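PDB 3QP9: type I polyketide synthase PikAII from Streptomyces venezuelae, which takes part in modular polyketide assembly, its C2-type ketoreductase domain probably being inactive in reduction but epimerizing an alpha-substituted intermediate. Local coordinates for residues Q25-L37 against S226-L238. Numbering follows the deposited sequence.
Sequences QDSWRYRIDWKRL and SGLLARRLVRASL
Residues from Tyr30 to Arg36 pair with Leu229 to Arg235 as adjacent antiparallel strands, the short axes at 144° to one another. Backbone bonds recur at every second residue: Asp33 N donates to Arg232 O at 2.8 Å and Arg232 N returns to Asp33 O, with equivalent exchanges for Arg31 with Val234 and Lys35 with Ala230. Leu37 N to Leu228 O extends the ladder at one end, Ala236 N to Arg29 O at the other.

On one face, Ile32 CD1 touches Leu233 CD1 at 3.8 Å, and Trp34 CB meets Leu229 CD2 at 4.0 Å. Arg231 CB lies 3.9 Å from the centroid of the Trp34 six-membered ring, a CH-pi contact over the face. With CG anti to the backbone N (chi1 -167°), the extended Arg231 chain crosses that ring obliquely and centres its guanidinium beneath Ile32 CD1, while Arg231 NH1 bonds to Ile406 O.

Polar side chains close the end where Asp26-Arg29 meets Arg235-Leu238. Arg29 NE reaches Ala236 O at 2.9 Å, nearly along the C=O axis; a bend at chi3 (46°) lets Leu238 CD2 rest on one guanidinium face, and Asp483 takes NH2 in a salt bridge. Arg235 NH2 bonds to Ser27 O at 3.1 Å, within its guanidinium plane, and Tyr30 CE2 lies over a face of that group; Glu514 pairs with Arg235 NE. One water joins Arg235 NH2 and Ser237 OG to the carbonyls of Asp26 and Arg29.

Lys35 NZ and Arg232 NH1, 4.2 Å apart, share a second water; a Glu218 salt bridge to Arg232 NH1 would offset part of the like charge. Strand 29-36 lies between 227-235 and 485-488, with 220-224 beyond 227-235. Backbone bonds and arginine ion pairs thus knit the strand pair into the junction between the two Rossmann-like halves.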
loop_
_atom_site.group_PDB
_atom_site.type_symbol
_atom_site.label_atom_id
_atom_site.label_comp_id
_atom_site.label_asym_id
_atom_site.label_seq_id
_atom_site.Cartn_x
_atom_site.Cartn_y
_atom_site.Cartn_z
ATOM N N GLN A 25 12.461 -4.018 20.602
ATOM C CA GLN A 25 12.133 -4.214 19.182
ATOM C C GLN A 25 11.036 -5.305 19.036
ATOM O O GLN A 25 10.381 -5.389 18.007
ATOM C CB GLN A 25 13.328 -4.558 18.253
ATOM C CG GLN A 25 13.819 -6.033 18.237
ATOM C CD GLN A 25 15.129 -6.267 19.038
ATOM O OE1 GLN A 25 15.741 -7.316 18.934
ATOM N NE2 GLN A 25 15.522 -5.306 19.830
ATOM N N ASP A 26 10.838 -6.138 20.057
ATOM C CA ASP A 26 9.620 -6.919 20.006
ATOM C C ASP A 26 8.415 -6.000 20.267
ATOM O O ASP A 26 7.283 -6.341 19.982
ATOM C CB ASP A 26 9.680 -8.170 20.886
ATOM C CG ASP A 26 9.056 -9.367 20.187
ATOM O OD1 ASP A 26 9.811 -10.254 19.659
ATOM O OD2 ASP A 26 7.803 -9.376 20.105
ATOM N N SER A 27 8.660 -4.803 20.770
ATOM C CA SER A 27 7.570 -3.871 20.915
ATOM C C SER A 27 7.489 -3.009 19.659
ATOM O O SER A 27 6.702 -2.105 19.610
ATOM C CB SER A 27 7.738 -2.979 22.159
ATOM O OG SER A 27 8.909 -2.178 21.947
ATOM N N TRP A 28 8.261 -3.315 18.615
ATOM C CA TRP A 28 8.093 -2.603 17.321
ATOM C C TRP A 28 7.162 -3.347 16.330
ATOM O O TRP A 28 6.971 -2.848 15.240
ATOM C CB TRP A 28 9.456 -2.419 16.601
ATOM C CG TRP A 28 10.476 -1.638 17.351
ATOM C CD1 TRP A 28 10.319 -0.964 18.516
ATOM C CD2 TRP A 28 11.802 -1.373 16.910
ATOM N NE1 TRP A 28 11.514 -0.389 18.875
ATOM C CE2 TRP A 28 12.416 -0.563 17.876
ATOM C CE3 TRP A 28 12.557 -1.796 15.809
ATOM C CZ2 TRP A 28 13.764 -0.115 17.764
ATOM C CZ3 TRP A 28 13.891 -1.332 15.690
ATOM C CH2 TRP A 28 14.457 -0.485 16.668
ATOM N N ARG A 29 6.684 -4.560 16.669
ATOM C CA ARG A 29 5.865 -5.322 15.724
ATOM C C ARG A 29 4.380 -5.015 15.769
ATOM O O ARG A 29 3.770 -5.068 16.824
ATOM C CB ARG A 29 6.072 -6.861 15.955
ATOM C CG ARG A 29 7.472 -7.324 15.807
ATOM C CD ARG A 29 7.579 -8.847 16.367
ATOM N NE ARG A 29 6.455 -9.636 15.841
ATOM C CZ ARG A 29 6.406 -10.153 14.603
ATOM N NH1 ARG A 29 5.350 -10.865 14.213
ATOM N NH2 ARG A 29 7.471 -10.093 13.787
ATOM N N TYR A 30 3.792 -4.612 14.601
ATOM C CA TYR A 30 2.354 -4.293 14.473
ATOM C C TYR A 30 1.841 -5.029 13.312
ATOM O O TYR A 30 2.651 -5.487 12.463
ATOM C CB TYR A 30 2.087 -2.766 14.267
ATOM C CG TYR A 30 2.638 -1.991 15.445
ATOM C CD1 TYR A 30 3.977 -1.600 15.466
ATOM C CD2 TYR A 30 1.893 -1.829 16.582
ATOM C CE1 TYR A 30 4.557 -0.918 16.585
ATOM C CE2 TYR A 30 2.445 -1.090 17.717
ATOM C CZ TYR A 30 3.778 -0.701 17.676
ATOM O OH TYR A 30 4.283 -0.045 18.757
ATOM N N ARG A 31 0.523 -5.160 13.207
ATOM C CA ARG A 31 0.015 -5.704 11.930
ATOM C C ARG A 31 -1.332 -5.173 11.730
ATOM O O ARG A 31 -1.987 -4.682 12.695
ATOM C CB ARG A 31 -0.062 -7.265 12.040
ATOM C CG ARG A 31 -0.902 -7.792 13.285
ATOM C CD ARG A 31 -1.472 -9.295 13.179
ATOM N NE ARG A 31 -1.451 -9.879 14.511
ATOM C CZ ARG A 31 -2.451 -9.963 15.384
ATOM N NH1 ARG A 31 -2.194 -10.481 16.573
ATOM N NH2 ARG A 31 -3.685 -9.600 15.111
ATOM N N ILE A 32 -1.888 -5.402 10.549
ATOM C CA ILE A 32 -3.266 -4.962 10.252
ATOM C C ILE A 32 -4.309 -6.042 10.527
ATOM O O ILE A 32 -4.170 -7.143 10.087
ATOM C CB ILE A 32 -3.406 -4.381 8.789
ATOM C CG1 ILE A 32 -2.722 -2.979 8.677
ATOM C CG2 ILE A 32 -4.916 -4.220 8.310
ATOM C CD1 ILE A 32 -3.384 -1.880 9.503
ATOM N N ASP A 33 -5.322 -5.753 11.345
ATOM C CA ASP A 33 -6.350 -6.798 11.610
ATOM C C ASP A 33 -7.673 -6.206 11.116
ATOM O O ASP A 33 -7.763 -4.993 10.921
ATOM C CB ASP A 33 -6.430 -7.105 13.115
ATOM C CG ASP A 33 -6.589 -8.567 13.366
ATOM O OD1 ASP A 33 -5.874 -9.100 14.262
ATOM O OD2 ASP A 33 -7.380 -9.227 12.618
ATOM N N TRP A 34 -8.657 -7.047 10.849
ATOM C CA TRP A 34 -9.972 -6.621 10.352
ATOM C C TRP A 34 -11.006 -7.029 11.358
ATOM O O TRP A 34 -11.188 -8.262 11.633
ATOM C CB TRP A 34 -10.191 -7.307 8.980
ATOM C CG TRP A 34 -9.346 -6.632 7.931
ATOM C CD1 TRP A 34 -8.079 -6.950 7.576
ATOM C CD2 TRP A 34 -9.712 -5.452 7.158
ATOM N NE1 TRP A 34 -7.617 -6.012 6.613
ATOM C CE2 TRP A 34 -8.597 -5.099 6.367
ATOM C CE3 TRP A 34 -10.876 -4.629 7.120
ATOM C CZ2 TRP A 34 -8.599 -3.993 5.468
ATOM C CZ3 TRP A 34 -10.882 -3.504 6.279
ATOM C CH2 TRP A 34 -9.746 -3.226 5.419
ATOM N N LYS A 35 -11.600 -6.055 12.035
ATOM C CA LYS A 35 -12.486 -6.340 13.172
ATOM C C LYS A 35 -13.919 -6.536 12.643
ATOM O O LYS A 35 -14.497 -5.645 12.044
ATOM C CB LYS A 35 -12.467 -5.126 14.106
ATOM C CG LYS A 35 -13.491 -5.106 15.177
ATOM C CD LYS A 35 -13.512 -3.658 15.892
ATOM C CE LYS A 35 -13.795 -3.789 17.420
ATOM N NZ LYS A 35 -14.699 -2.641 17.818
ATOM N N ARG A 36 -14.502 -7.700 12.905
ATOM C CA ARG A 36 -15.926 -7.922 12.539
ATOM C C ARG A 36 -16.866 -6.928 13.246
ATOM O O ARG A 36 -16.834 -6.802 14.518
ATOM C CB ARG A 36 -16.290 -9.365 12.935
ATOM C CG ARG A 36 -15.434 -10.336 12.144
ATOM C CD ARG A 36 -15.452 -11.746 12.787
ATOM N NE ARG A 36 -15.982 -12.711 11.842
ATOM C CZ ARG A 36 -15.255 -13.292 10.894
ATOM N NH1 ARG A 36 -13.939 -13.003 10.760
ATOM N NH2 ARG A 36 -15.851 -14.150 10.077
ATOM N N LEU A 37 -17.726 -6.234 12.502
ATOM C CA LEU A 37 -18.620 -5.247 13.117
ATOM C C LEU A 37 -20.006 -5.878 13.448
ATOM O O LEU A 37 -20.562 -6.647 12.630
ATOM C CB LEU A 37 -18.811 -4.045 12.183
ATOM C CG LEU A 37 -17.544 -3.280 11.801
ATOM C CD1 LEU A 37 -17.893 -2.115 10.876
ATOM C CD2 LEU A 37 -16.838 -2.747 13.108
ATOM N N SER A 226 -19.565 -12.644 5.349
ATOM C CA SER A 226 -19.892 -12.607 6.796
ATOM C C SER A 226 -20.572 -11.363 7.331
ATOM O O SER A 226 -21.295 -11.461 8.343
ATOM C CB SER A 226 -18.640 -13.007 7.649
ATOM O OG SER A 226 -17.661 -11.968 7.834
ATOM N N GLY A 227 -20.381 -10.198 6.670
ATOM C CA GLY A 227 -20.875 -8.934 7.174
ATOM C C GLY A 227 -19.813 -7.844 6.920
ATOM O O GLY A 227 -19.035 -7.940 5.966
ATOM N N LEU A 228 -19.799 -6.814 7.760
ATOM C CA LEU A 228 -18.792 -5.736 7.650
ATOM C C LEU A 228 -17.597 -5.959 8.579
ATOM O O LEU A 228 -17.770 -6.484 9.748
ATOM C CB LEU A 228 -19.443 -4.389 7.913
ATOM C CG LEU A 228 -20.649 -3.976 7.100
ATOM C CD1 LEU A 228 -21.285 -2.749 7.704
ATOM C CD2 LEU A 228 -20.209 -3.727 5.629
ATOM N N LEU A 229 -16.406 -5.651 8.067
ATOM C CA LEU A 229 -15.136 -5.643 8.816
ATOM C C LEU A 229 -14.404 -4.280 8.732
ATOM O O LEU A 229 -14.414 -3.652 7.702
ATOM C CB LEU A 229 -14.169 -6.723 8.321
ATOM C CG LEU A 229 -14.699 -8.151 8.511
ATOM C CD1 LEU A 229 -15.577 -8.567 7.260
ATOM C CD2 LEU A 229 -13.611 -9.299 8.772
ATOM N N ALA A 230 -13.763 -3.839 9.820
ATOM C CA ALA A 230 -13.131 -2.564 9.844
ATOM C C ALA A 230 -11.658 -2.698 10.194
ATOM O O ALA A 230 -11.233 -3.532 11.039
ATOM C CB ALA A 230 -13.836 -1.638 10.870
ATOM N N ARG A 231 -10.876 -1.868 9.548
ATOM C CA ARG A 231 -9.409 -1.917 9.610
ATOM C C ARG A 231 -8.802 -1.373 10.909
ATOM O O ARG A 231 -9.159 -0.243 11.402
ATOM C CB ARG A 231 -8.842 -1.161 8.403
ATOM C CG ARG A 231 -7.302 -1.393 8.145
ATOM C CD ARG A 231 -7.037 -1.053 6.624
ATOM N NE ARG A 231 -5.567 -1.120 6.347
ATOM C CZ ARG A 231 -4.681 -0.147 6.597
ATOM N NH1 ARG A 231 -3.380 -0.335 6.260
ATOM N NH2 ARG A 231 -5.005 0.935 7.293
ATOM N N ARG A 232 -7.883 -2.131 11.455
ATOM C CA ARG A 232 -7.277 -1.789 12.770
ATOM C C ARG A 232 -5.786 -2.073 12.708
ATOM O O ARG A 232 -5.404 -3.138 12.219
ATOM C CB ARG A 232 -7.923 -2.747 13.872
ATOM C CG ARG A 232 -9.382 -2.442 14.205
ATOM C CD ARG A 232 -9.518 -0.964 14.785
ATOM N NE ARG A 232 -10.908 -0.744 15.266
ATOM C CZ ARG A 232 -11.873 -0.255 14.508
ATOM N NH1 ARG A 232 -13.076 -0.048 15.002
ATOM N NH2 ARG A 232 -11.609 0.030 13.236
ATOM N N LEU A 233 -4.944 -1.183 13.209
ATOM C CA LEU A 233 -3.538 -1.508 13.513
ATOM C C LEU A 233 -3.413 -2.005 14.931
ATOM O O LEU A 233 -3.825 -1.333 15.861
ATOM C CB LEU A 233 -2.683 -0.255 13.290
ATOM C CG LEU A 233 -1.193 -0.521 13.538
ATOM C CD1 LEU A 233 -0.757 -1.227 12.215
ATOM C CD2 LEU A 233 -0.549 0.873 13.696
ATOM N N VAL A 234 -2.958 -3.242 15.113
ATOM C CA VAL A 234 -2.809 -3.792 16.425
ATOM C C VAL A 234 -1.375 -4.289 16.675
ATOM O O VAL A 234 -0.585 -4.536 15.744
ATOM C CB VAL A 234 -3.826 -5.006 16.673
ATOM C CG1 VAL A 234 -5.347 -4.481 16.525
ATOM C CG2 VAL A 234 -3.481 -6.130 15.767
ATOM N N ARG A 235 -1.030 -4.531 17.937
ATOM C CA ARG A 235 0.284 -5.157 18.205
ATOM C C ARG A 235 0.307 -6.573 17.718
ATOM O O ARG A 235 -0.676 -7.328 17.841
ATOM C CB ARG A 235 0.597 -5.214 19.722
ATOM C CG ARG A 235 1.088 -3.907 20.198
ATOM C CD ARG A 235 1.670 -3.895 21.600
ATOM N NE ARG A 235 1.886 -2.481 21.905
ATOM C CZ ARG A 235 2.937 -1.772 21.524
ATOM N NH1 ARG A 235 3.010 -0.456 21.833
ATOM N NH2 ARG A 235 3.912 -2.380 20.856
ATOM N N ALA A 236 1.412 -6.930 17.123
ATOM C CA ALA A 236 1.649 -8.286 16.680
ATOM C C ALA A 236 2.772 -8.908 17.507
ATOM O O ALA A 236 3.792 -9.300 16.968
ATOM C CB ALA A 236 2.011 -8.306 15.190
ATOM N N SER A 237 2.634 -8.949 18.820
ATOM C CA SER A 237 3.748 -9.455 19.624
ATOM C C SER A 237 4.038 -11.019 19.409
ATOM O O SER A 237 3.237 -11.720 18.779
ATOM C CB SER A 237 3.609 -8.973 21.083
ATOM O OG SER A 237 3.863 -7.543 21.089
ATOM N N LEU A 238 5.225 -11.509 19.794
ATOM C CA LEU A 238 5.477 -12.987 19.746
ATOM C C LEU A 238 5.111 -13.666 21.056
ATOM O O LEU A 238 4.384 -14.685 21.069
ATOM C CB LEU A 238 6.926 -13.348 19.362
ATOM C CG LEU A 238 7.525 -12.848 18.027
ATOM C CD1 LEU A 238 8.833 -13.584 17.752
ATOM C CD2 LEU A 238 6.594 -13.037 16.817
HETATM O O HOH W 1 4.440 -4.914 19.418
HETATM O O HOH W 2 -12.831 -0.751 17.808
HETATM O O HOH W 3 -21.648 -6.764 9.873
#